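Putative methyltransferase from antibiotic biosynthesis pathway (Anabaena variabilis ATCC 29413, PDB 3EGE) probably transfers methyl groups from S-adenosylmethionine to an acceptor not yet identified. Local coordinates at residues L200-E203 against V204-G207; N232-W235 against I236-Y239. One frame throughout, in Å; residues are numbered along the deposited sequence.

Contact 1: residues L200-E203 against V204-G207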
loop_
_atom_site.group_PDB
_atom_site.type_symbol
_atom_site.label_atom_id
_atom_site.label_comp_id
_atom_site.label_asym_id
_atom_site.label_seq_id
_atom_site.Cartn_x
_atom_site.Cartn_y
_atom_site.Cartn_z
ATOM N N LEU A 200 0.210 -8.913 18.547
ATOM C CA LEU A 200 0.900 -9.918 19.344
ATOM C C LEU A 200 1.191 -11.186 18.533
ATOM O O LEU A 200 2.032 -11.961 18.943
ATOM C CB LEU A 200 0.093 -10.302 20.592
ATOM C CG LEU A 200 -0.318 -9.179 21.552
ATOM C CD1 LEU A 200 -1.001 -9.784 22.740
ATOM C CD2 LEU A 200 0.866 -8.343 22.017
ATOM N N LYS A 201 0.513 -11.404 17.399
ATOM C CA LYS A 201 0.711 -12.617 16.592
ATOM C C LYS A 201 1.908 -12.457 15.654
ATOM O O LYS A 201 1.926 -11.556 14.810
ATOM C CB LYS A 201 -0.541 -12.948 15.779
ATOM C CG LYS A 201 -1.803 -13.174 16.614
ATOM C CD LYS A 201 -2.988 -13.590 15.693
ATOM C CE LYS A 201 -4.233 -14.077 16.495
ATOM N NZ LYS A 201 -5.358 -14.661 15.634
ATOM N N ALA A 202 2.906 -13.331 15.837
ATOM C CA ALA A 202 4.116 -13.411 15.000
ATOM C C ALA A 202 3.832 -13.366 13.497
ATOM O O ALA A 202 4.545 -12.698 12.762
ATOM C CB ALA A 202 4.913 -14.689 15.346
ATOM N N GLU A 203 2.777 -14.049 13.058
ATOM C CA GLU A 203 2.389 -14.059 11.637
ATOM C C GLU A 203 1.875 -12.729 11.135
ATOM O O GLU A 203 2.063 -12.419 9.954
ATOM C CB GLU A 203 1.390 -15.184 11.258
ATOM C CG GLU A 203 0.021 -15.237 11.969
ATOM C CD GLU A 203 0.043 -15.960 13.329
ATOM O OE1 GLU A 203 1.042 -15.846 14.114
ATOM O OE2 GLU A 203 -0.973 -16.639 13.615
ATOM N N VAL A 204 1.220 -11.959 12.005
ATOM C CA VAL A 204 0.733 -10.630 11.619
ATOM C C VAL A 204 1.955 -9.729 11.433
ATOM O O VAL A 204 2.071 -9.032 10.418
ATOM C CB VAL A 204 -0.304 -10.061 12.625
ATOM C CG1 VAL A 204 -0.697 -8.611 12.278
ATOM C CG2 VAL A 204 -1.555 -10.979 12.666
ATOM N N ARG A 205 2.881 -9.787 12.393
ATOM C CA ARG A 205 4.148 -9.032 12.291
ATOM C C ARG A 205 5.019 -9.446 11.094
ATOM O O ARG A 205 5.672 -8.594 10.494
ATOM C CB ARG A 205 4.909 -9.081 13.606
ATOM C CG ARG A 205 4.216 -8.217 14.628
ATOM C CD ARG A 205 4.835 -8.232 16.022
ATOM N NE ARG A 205 4.525 -9.463 16.754
ATOM C CZ ARG A 205 5.366 -10.463 17.025
ATOM N NH1 ARG A 205 6.601 -10.495 16.554
ATOM N NH2 ARG A 205 4.920 -11.494 17.716
ATOM N N ALA A 206 4.979 -10.735 10.749
ATOM C CA ALA A 206 5.659 -11.309 9.567
ATOM C C ALA A 206 5.212 -10.669 8.242
ATOM O O ALA A 206 6.030 -10.521 7.323
ATOM C CB ALA A 206 5.431 -12.812 9.512
ATOM N N GLY A 207 3.938 -10.283 8.145
ATOM C CA GLY A 207 3.416 -9.597 6.970
ATOM C C GLY A 207 3.661 -8.099 6.918
ATOM O O GLY A 207 3.207 -7.449 5.978
#

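Contact 2: residues N232-W235 against I236-Y239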
loop_
_atom_site.group_PDB
_atom_site.type_symbol
_atom_site.label_atom_id
_atom_site.label_comp_id
_atom_site.label_asym_id
_atom_site.label_seq_id
_atom_site.Cartn_x
_atom_site.Cartn_y
_atom_site.Cartn_z
ATOM N N ASN A 232 -4.293 -5.714 31.922
ATOM C CA ASN A 232 -4.606 -4.996 33.168
ATOM C C ASN A 232 -5.523 -3.789 32.954
ATOM O O ASN A 232 -5.535 -2.856 33.791
ATOM C CB ASN A 232 -3.290 -4.587 33.880
ATOM C CG ASN A 232 -2.496 -3.509 33.128
ATOM O OD1 ASN A 232 -2.957 -2.957 32.130
ATOM N ND2 ASN A 232 -1.298 -3.203 33.625
ATOM N N GLY A 233 -6.252 -3.780 31.825
ATOM C CA GLY A 233 -7.143 -2.670 31.469
ATOM C C GLY A 233 -6.506 -1.331 31.087
ATOM O O GLY A 233 -7.250 -0.398 30.792
ATOM N N GLU A 234 -5.169 -1.221 31.061
ATOM C CA GLU A 234 -4.499 0.059 30.737
ATOM C C GLU A 234 -4.714 0.544 29.312
ATOM O O GLU A 234 -4.907 1.762 29.096
ATOM C CB GLU A 234 -2.996 0.054 31.083
ATOM C CG GLU A 234 -2.736 0.202 32.570
ATOM C CD GLU A 234 -3.151 1.586 33.051
ATOM O OE1 GLU A 234 -2.482 2.575 32.668
ATOM O OE2 GLU A 234 -4.174 1.688 33.765
ATOM N N TRP A 235 -4.712 -0.392 28.362
ATOM C CA TRP A 235 -4.967 -0.059 26.954
ATOM C C TRP A 235 -6.367 0.564 26.779
ATOM O O TRP A 235 -6.519 1.580 26.100
ATOM C CB TRP A 235 -4.805 -1.292 26.040
ATOM C CG TRP A 235 -4.848 -0.940 24.565
ATOM C CD1 TRP A 235 -3.784 -0.705 23.769
ATOM C CD2 TRP A 235 -6.016 -0.756 23.738
ATOM N NE1 TRP A 235 -4.194 -0.416 22.500
ATOM C CE2 TRP A 235 -5.556 -0.420 22.447
ATOM C CE3 TRP A 235 -7.399 -0.853 23.959
ATOM C CZ2 TRP A 235 -6.425 -0.175 21.372
ATOM C CZ3 TRP A 235 -8.272 -0.605 22.877
ATOM C CH2 TRP A 235 -7.772 -0.273 21.604
ATOM N N ILE A 236 -7.366 -0.068 27.395
ATOM C CA ILE A 236 -8.761 0.393 27.358
ATOM C C ILE A 236 -8.891 1.783 28.001
ATOM O O ILE A 236 -9.531 2.669 27.424
ATOM C CB ILE A 236 -9.729 -0.630 28.039
ATOM C CG1 ILE A 236 -9.795 -1.922 27.208
ATOM C CG2 ILE A 236 -11.152 -0.048 28.191
ATOM C CD1 ILE A 236 -10.394 -3.103 27.959
ATOM N N ARG A 237 -8.255 1.962 29.157
ATOM C CA ARG A 237 -8.219 3.249 29.856
ATOM C C ARG A 237 -7.610 4.369 28.980
ATOM O O ARG A 237 -8.179 5.445 28.831
ATOM C CB ARG A 237 -7.403 3.105 31.150
ATOM C CG ARG A 237 -7.512 4.280 32.123
ATOM C CD ARG A 237 -6.517 4.166 33.275
ATOM N NE ARG A 237 -5.126 4.390 32.871
ATOM C CZ ARG A 237 -4.577 5.583 32.613
ATOM N NH1 ARG A 237 -5.293 6.713 32.625
ATOM N NH2 ARG A 237 -3.288 5.644 32.264
ATOM N N LYS A 238 -6.469 4.080 28.374
ATOM C CA LYS A 238 -5.751 5.050 27.532
ATOM C C LYS A 238 -6.328 5.262 26.155
ATOM O O LYS A 238 -6.351 6.389 25.673
ATOM C CB LYS A 238 -4.279 4.629 27.408
ATOM C CG LYS A 238 -3.429 5.044 28.600
ATOM C CD LYS A 238 -2.368 4.042 29.038
ATOM C CE LYS A 238 -1.502 3.478 27.988
ATOM N NZ LYS A 238 -0.429 2.679 28.651
ATOM N N TYR A 239 -6.801 4.186 25.528
ATOM C CA TYR A 239 -7.213 4.215 24.109
ATOM C C TYR A 239 -8.584 3.637 23.718
ATOM O O TYR A 239 -8.943 3.697 22.524
ATOM C CB TYR A 239 -6.149 3.424 23.310
ATOM C CG TYR A 239 -4.711 3.798 23.596
ATOM C CD1 TYR A 239 -4.201 5.051 23.205
ATOM C CD2 TYR A 239 -3.849 2.909 24.274
ATOM C CE1 TYR A 239 -2.876 5.406 23.461
ATOM C CE2 TYR A 239 -2.504 3.266 24.551
ATOM C CZ TYR A 239 -2.031 4.506 24.127
ATOM O OH TYR A 239 -0.736 4.853 24.371
HETATM O O HOH W 1 0.535 3.090 31.663
#

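Contact 1: residues L200-E203 against V204-G207
The guanidinium of R205 is the flat group of this contact: A202 CA rests over one of its faces, toward the rim, and the carbonyl of L200 meets it at the edge. R205 NH2 donates to L200 O at 3.2 Å along a nearly straight N-H line (167°). L200 O lies in the guanidinium plane, whereas NH2 stands well above the plane of the L200 carbonyl and does not follow a lone pair. R205 NE is bonded to Y199 O, just upstream, so two nitrogens of the same group hold consecutive backbone carbonyls and fix its rotation. The chain reaches back because CG lies beside the backbone N and the chain then bends at chi3 (-76°), which turns the guanidinium toward the residues preceding the helix.

That helix, 202-206, is a short alpha-helix of little more than a turn, with K201 in the N-cap position and i to i+4 backbone bonds. K201 O accepts from R205 N at 3.1 Å, and more weakly from V204 N; one residue further on, A206 N donates to A202 O at 2.8 Å. At the far end the bond from G207 N to E203 O is long and weak.

V204 CG2, beside its own backbone N, makes an apolar contact with K201 CB at 3.8 Å. A206 CB lies against two carbonyl oxygens, 3.4 Å from both A202 O and E203 O. V204 is buried and touches L187. L200 and R205 both lean on L223 of helix 216-231, joining this short helix to the longer one, while G207 O receives a hydrogen bond from R16 NH1.

Contact 2: residues N232-W235 against I236-Y239
Different first torsions bring E234 and R237 together: E234 CG lies beside its backbone N (chi1 -76°), R237 CG anti to its own (chi1 -168°), and the two chains run side by side. They sit on the first turn of helix 234-239, which follows an Asx turn where N232 OD1 accepts from E234 N at 3.0 Å; G233 is the N-cap residue. R237 grips the carboxylate side-on in a salt bridge. R237 NE meets E234 OE2 at 3.0 Å and R237 NH2 meets E234 OE1 at 3.2 Å, both on syn sides, with the two planes 25° apart.

One turn apart, W235 and Y239 form an edge-to-face pair. The edge of Y239 is directed at the indole face, with Y239 CD2 3.6 Å from W235 CD1, while Y239 CB makes a CH-pi contact 4.1 Å from the centroid of the six-membered ring of W235. Buried W235 also packs edge-to-face with W140 and touches L226 of helix 216-231; Y239 OH bonds to D143.

K238 NZ forms a salt bridge with D229. K238 NZ also donates to a water at 3.2 Å, and that water donates to E234 OE1.

Contacts 1 and 2 are successive in the chain, and helix 216-231 runs between them in sequence and is touched by both. L226 of that helix meets L200 from contact 1 and W235 from contact 2, so one residue touches both. The contacts do not touch each other: their centres are 22 Å apart and their nearest atoms about 9 Å. The centre of contact 1 lies about 17 Å, and that of contact 2 about 30 Å, from the centre of the chain, on the same side. Both lie in the helical segment inserted between strands 172-181 and 247-248 of the sheet. The glycine-rich pattern after strand 37-41 would be expected to bind S-adenosylmethionine.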